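Local coordinates for tetratricopeptide repeat protein (Parabacteroides merdae ATCC 43184, PDB 4R7S), which is of unknown function but, as an all-helical tetratricopeptide repeat protein, probably serves as a scaffold for binding other proteins or peptides, at residues D19-M31 with L43-K56. Numbering follows the deposited sequence.
Sequences DLVSAEESLKAAM and LLTNLGTIQRRQGK. With EDO (1,2-ethanediol), chain H.
Leu20, Leu27 and Glu24 of helix 20-33 carry most of this contact with helix 40-52 and the turn after it. Leu27 is a knob in the hole formed by Leu43, Asn46, Leu47 and Ile50; its apolar branched end fills the hole, CD1 lying 3.5 Å from CD1 of Ile50 and also meeting CB of Asn46. Ile50 returns the fit among Leu20, Ala23, Glu24 and Leu27. At the start of helix 20-33, Leu20 sets CD1 against CB of Arg53 (3.7 Å) and CD2 over one face of its guanidinium, offset toward the rim. Glu24 is buried yet well matched. With CG anti to the backbone N (chi1 171°) and the chain extended, its carboxylate reaches Gln54 NE2, 2.8 Å from Glu24 OE1, and Gln51 NE2, 3.0 Å from Glu24 OE2 in a nearly straight bond (169°). Lys56 and Lys28 add salt bridges to Glu24 OE2, and Gln51 turns its OE1 to Ser63 of helix 57-68. Replacing Glu24 by alanine would probably leave both lysines without their shared counter-charge and Gln51 NE2 without this acceptor, Gln54 NE2 keeping its bond to Ile50 O. The axes of 20-31 and 43-52 cross at -154°, 9.6 Å apart; such antiparallel packing of successive helices, interlocked knobs-into-holes, is typical of the tetratricopeptide repeat fold.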
loop_
_atom_site.group_PDB
_atom_site.type_symbol
_atom_site.label_atom_id
_atom_site.label_comp_id
_atom_site.label_asym_id
_atom_site.label_seq_id
_atom_site.Cartn_x
_atom_site.Cartn_y
_atom_site.Cartn_z
ATOM N N ASP A 19 -15.701 3.254 -17.517
ATOM C CA ASP A 19 -16.631 4.347 -17.220
ATOM C C ASP A 19 -17.154 4.194 -15.782
ATOM O O ASP A 19 -18.301 3.783 -15.553
ATOM C CB ASP A 19 -17.782 4.374 -18.253
ATOM C CG ASP A 19 -18.664 5.616 -18.231
ATOM O OD1 ASP A 19 -18.573 6.408 -17.246
ATOM O OD2 ASP A 19 -19.467 5.791 -19.187
ATOM N N LEU A 20 -16.306 4.549 -14.821
ATOM C CA LEU A 20 -16.650 4.429 -13.405
ATOM C C LEU A 20 -17.792 5.369 -12.969
ATOM O O LEU A 20 -18.521 5.016 -12.041
ATOM C CB LEU A 20 -15.425 4.653 -12.523
ATOM C CG LEU A 20 -14.194 3.816 -12.871
ATOM C CD1 LEU A 20 -13.032 4.142 -11.947
ATOM C CD2 LEU A 20 -14.507 2.312 -12.894
ATOM N N VAL A 21 -17.967 6.529 -13.644
ATOM C CA VAL A 21 -19.000 7.520 -13.307
ATOM C C VAL A 21 -20.359 6.906 -13.599
ATOM O O VAL A 21 -21.246 6.918 -12.736
ATOM C CB VAL A 21 -18.773 8.879 -14.059
ATOM C CG1 VAL A 21 -19.993 9.812 -13.967
ATOM C CG2 VAL A 21 -17.514 9.584 -13.549
ATOM N N SER A 22 -20.499 6.321 -14.801
ATOM C CA SER A 22 -21.731 5.671 -15.209
ATOM C C SER A 22 -21.949 4.366 -14.426
ATOM O O SER A 22 -23.075 4.117 -13.998
ATOM C CB SER A 22 -21.720 5.406 -16.705
ATOM O OG SER A 22 -21.593 6.602 -17.448
ATOM N N ALA A 23 -20.894 3.570 -14.196
ATOM C CA ALA A 23 -21.019 2.332 -13.416
ATOM C C ALA A 23 -21.597 2.622 -12.014
ATOM O O ALA A 23 -22.558 1.960 -11.616
ATOM C CB ALA A 23 -19.677 1.624 -13.311
ATOM N N GLU A 24 -21.091 3.694 -11.339
ATOM C CA GLU A 24 -21.557 4.205 -10.041
ATOM C C GLU A 24 -23.057 4.521 -10.058
ATOM O O GLU A 24 -23.781 4.113 -9.137
ATOM C CB GLU A 24 -20.773 5.473 -9.664
ATOM C CG GLU A 24 -21.314 6.194 -8.443
ATOM C CD GLU A 24 -20.311 7.059 -7.717
ATOM O OE1 GLU A 24 -19.154 7.138 -8.193
ATOM O OE2 GLU A 24 -20.673 7.648 -6.669
ATOM N N GLU A 25 -23.512 5.255 -11.092
ATOM C CA GLU A 25 -24.914 5.648 -11.244
ATOM C C GLU A 25 -25.831 4.446 -11.457
ATOM O O GLU A 25 -26.904 4.396 -10.849
ATOM C CB GLU A 25 -25.100 6.659 -12.391
ATOM C CG GLU A 25 -25.628 8.009 -11.924
ATOM C CD GLU A 25 -26.820 7.967 -10.978
ATOM O OE1 GLU A 25 -27.898 7.479 -11.391
ATOM O OE2 GLU A 25 -26.665 8.411 -9.816
ATOM N N SER A 26 -25.403 3.464 -12.284
ATOM C CA SER A 26 -26.183 2.237 -12.522
ATOM C C SER A 26 -26.409 1.481 -11.203
ATOM O O SER A 26 -27.542 1.073 -10.928
ATOM C CB SER A 26 -25.491 1.338 -13.543
ATOM O OG SER A 26 -25.388 2.023 -14.778
ATOM N N LEU A 27 -25.356 1.386 -10.362
ATOM C CA LEU A 27 -25.431 0.727 -9.050
ATOM C C LEU A 27 -26.396 1.456 -8.111
ATOM O O LEU A 27 -27.278 0.820 -7.522
ATOM C CB LEU A 27 -24.044 0.578 -8.405
ATOM C CG LEU A 27 -23.180 -0.551 -9.015
ATOM C CD1 LEU A 27 -21.826 -0.598 -8.400
ATOM C CD2 LEU A 27 -23.816 -1.894 -8.855
ATOM N N LYS A 28 -26.270 2.798 -8.036
ATOM C CA LYS A 28 -27.136 3.659 -7.237
ATOM C C LYS A 28 -28.567 3.540 -7.698
ATOM O O LYS A 28 -29.471 3.432 -6.856
ATOM C CB LYS A 28 -26.674 5.106 -7.316
ATOM C CG LYS A 28 -25.586 5.426 -6.307
ATOM C CD LYS A 28 -25.148 6.888 -6.409
ATOM C CE LYS A 28 -23.898 7.149 -5.619
ATOM N NZ LYS A 28 -23.280 8.436 -5.996
ATOM N N ALA A 29 -28.777 3.492 -9.034
ATOM C CA ALA A 29 -30.108 3.367 -9.619
ATOM C C ALA A 29 -30.717 1.997 -9.297
ATOM O O ALA A 29 -31.899 1.910 -8.924
ATOM C CB ALA A 29 -30.040 3.589 -11.119
ATOM N N ALA A 30 -29.913 0.929 -9.416
ATOM C CA ALA A 30 -30.379 -0.411 -9.098
ATOM C C ALA A 30 -30.895 -0.449 -7.662
ATOM O O ALA A 30 -32.033 -0.871 -7.441
ATOM C CB ALA A 30 -29.267 -1.428 -9.300
HETATM N N MSE A 31 -30.132 0.135 -6.719
HETATM C CA MSE A 31 -30.511 0.173 -5.303
HETATM C C MSE A 31 -31.721 1.062 -4.974
HETATM O O MSE A 31 -32.386 0.824 -3.963
HETATM C CB MSE A 31 -29.320 0.547 -4.458
HETATM C CG MSE A 31 -28.404 -0.638 -4.311
HETATM SE SE MSE A 31 -26.908 -0.270 -3.233
HETATM C CE MSE A 31 -27.907 0.498 -1.594
ATOM N N LEU A 43 -23.772 -5.075 -4.011
ATOM C CA LEU A 43 -23.777 -3.913 -4.881
ATOM C C LEU A 43 -23.021 -2.784 -4.210
ATOM O O LEU A 43 -22.228 -2.109 -4.876
ATOM C CB LEU A 43 -25.214 -3.482 -5.237
ATOM C CG LEU A 43 -26.046 -4.476 -6.044
ATOM C CD1 LEU A 43 -27.308 -3.795 -6.596
ATOM C CD2 LEU A 43 -25.215 -5.094 -7.173
ATOM N N LEU A 44 -23.216 -2.625 -2.875
ATOM C CA LEU A 44 -22.536 -1.605 -2.077
ATOM C C LEU A 44 -21.026 -1.856 -2.050
ATOM O O LEU A 44 -20.269 -0.892 -2.068
ATOM C CB LEU A 44 -23.106 -1.507 -0.657
ATOM C CG LEU A 44 -24.467 -0.811 -0.589
ATOM C CD1 LEU A 44 -25.325 -1.338 0.549
ATOM C CD2 LEU A 44 -24.340 0.694 -0.571
ATOM N N THR A 45 -20.588 -3.126 -2.109
ATOM C CA THR A 45 -19.160 -3.472 -2.114
ATOM C C THR A 45 -18.534 -2.964 -3.414
ATOM O O THR A 45 -17.545 -2.228 -3.337
ATOM C CB THR A 45 -18.915 -4.976 -1.868
ATOM O OG1 THR A 45 -19.682 -5.411 -0.746
ATOM C CG2 THR A 45 -17.478 -5.278 -1.569
ATOM N N ASN A 46 -19.139 -3.319 -4.588
ATOM C CA ASN A 46 -18.732 -2.889 -5.937
ATOM C C ASN A 46 -18.697 -1.368 -6.025
ATOM O O ASN A 46 -17.699 -0.811 -6.477
ATOM C CB ASN A 46 -19.694 -3.429 -7.014
ATOM C CG ASN A 46 -19.783 -4.932 -7.165
ATOM O OD1 ASN A 46 -18.799 -5.674 -6.990
ATOM N ND2 ASN A 46 -20.974 -5.394 -7.581
ATOM N N LEU A 47 -19.761 -0.703 -5.543
ATOM C CA LEU A 47 -19.892 0.760 -5.510
ATOM C C LEU A 47 -18.713 1.363 -4.733
ATOM O O LEU A 47 -18.047 2.254 -5.252
ATOM C CB LEU A 47 -21.250 1.187 -4.911
ATOM C CG LEU A 47 -21.533 2.690 -4.795
ATOM C CD1 LEU A 47 -21.709 3.352 -6.159
ATOM C CD2 LEU A 47 -22.787 2.944 -3.969
ATOM N N GLY A 48 -18.425 0.819 -3.552
ATOM C CA GLY A 48 -17.304 1.260 -2.735
ATOM C C GLY A 48 -15.996 1.250 -3.505
ATOM O O GLY A 48 -15.278 2.249 -3.492
ATOM N N THR A 49 -15.706 0.137 -4.220
ATOM C CA THR A 49 -14.487 -0.017 -5.011
ATOM C C THR A 49 -14.466 0.952 -6.204
ATOM O O THR A 49 -13.420 1.569 -6.452
ATOM C CB THR A 49 -14.299 -1.460 -5.448
ATOM O OG1 THR A 49 -14.644 -2.312 -4.363
ATOM C CG2 THR A 49 -12.871 -1.751 -5.802
ATOM N N ILE A 50 -15.611 1.097 -6.918
ATOM C CA ILE A 50 -15.789 2.017 -8.054
ATOM C C ILE A 50 -15.547 3.478 -7.582
ATOM O O ILE A 50 -14.853 4.240 -8.265
ATOM C CB ILE A 50 -17.197 1.826 -8.672
ATOM C CG1 ILE A 50 -17.273 0.498 -9.443
ATOM C CG2 ILE A 50 -17.607 3.011 -9.551
ATOM C CD1 ILE A 50 -18.647 0.008 -9.674
ATOM N N GLN A 51 -16.100 3.832 -6.405
ATOM C CA GLN A 51 -15.953 5.139 -5.776
ATOM C C GLN A 51 -14.503 5.386 -5.361
ATOM O O GLN A 51 -14.003 6.490 -5.560
ATOM C CB GLN A 51 -16.891 5.287 -4.566
ATOM C CG GLN A 51 -18.356 5.394 -4.975
ATOM C CD GLN A 51 -19.268 5.555 -3.788
ATOM O OE1 GLN A 51 -19.109 4.903 -2.755
ATOM N NE2 GLN A 51 -20.254 6.423 -3.910
ATOM N N ARG A 52 -13.828 4.361 -4.813
ATOM C CA ARG A 52 -12.423 4.451 -4.390
ATOM C C ARG A 52 -11.507 4.678 -5.608
ATOM O O ARG A 52 -10.606 5.508 -5.537
ATOM C CB ARG A 52 -11.996 3.181 -3.627
ATOM C CG ARG A 52 -10.647 3.315 -2.926
ATOM C CD ARG A 52 -10.083 1.970 -2.514
ATOM N NE ARG A 52 -8.864 2.154 -1.728
ATOM C CZ ARG A 52 -8.163 1.179 -1.160
ATOM N NH1 ARG A 52 -8.550 -0.085 -1.279
ATOM N NH2 ARG A 52 -7.066 1.458 -0.474
ATOM N N ARG A 53 -11.758 3.956 -6.723
ATOM C CA ARG A 53 -10.984 4.071 -7.958
ATOM C C ARG A 53 -11.191 5.440 -8.652
ATOM O O ARG A 53 -10.497 5.736 -9.621
ATOM C CB ARG A 53 -11.328 2.933 -8.912
ATOM C CG ARG A 53 -10.695 1.592 -8.543
ATOM C CD ARG A 53 -11.176 0.494 -9.462
ATOM N NE ARG A 53 -10.855 0.773 -10.862
ATOM C CZ ARG A 53 -11.441 0.193 -11.905
ATOM N NH1 ARG A 53 -12.411 -0.697 -11.724
ATOM N NH2 ARG A 53 -11.075 0.511 -13.138
ATOM N N GLN A 54 -12.120 6.267 -8.140
ATOM C CA GLN A 54 -12.397 7.619 -8.616
ATOM C C GLN A 54 -11.773 8.664 -7.693
ATOM O O GLN A 54 -11.784 9.863 -8.018
ATOM C CB GLN A 54 -13.899 7.860 -8.696
ATOM C CG GLN A 54 -14.517 7.453 -10.019
ATOM C CD GLN A 54 -16.010 7.653 -9.949
ATOM O OE1 GLN A 54 -16.543 8.728 -10.262
ATOM N NE2 GLN A 54 -16.704 6.650 -9.445
ATOM N N GLY A 55 -11.265 8.203 -6.543
ATOM C CA GLY A 55 -10.675 9.054 -5.524
ATOM C C GLY A 55 -11.689 9.586 -4.536
ATOM O O GLY A 55 -11.335 10.363 -3.646
ATOM N N LYS A 56 -12.971 9.177 -4.681
ATOM C CA LYS A 56 -14.080 9.544 -3.789
ATOM C C LYS A 56 -13.974 8.638 -2.533
ATOM O O LYS A 56 -14.818 7.767 -2.275
ATOM C CB LYS A 56 -15.430 9.395 -4.515
ATOM C CG LYS A 56 -15.457 9.980 -5.922
ATOM C CD LYS A 56 -16.817 10.583 -6.255
ATOM C CE LYS A 56 -17.664 9.747 -7.181
ATOM N NZ LYS A 56 -19.101 10.155 -7.159
HETATM C C1 EDO H . -12.548 -5.530 -5.815
HETATM O O1 EDO H . -11.267 -5.160 -5.291
HETATM C C2 EDO H . -13.639 -5.509 -4.702
HETATM O O2 EDO H . -14.818 -4.860 -5.175
#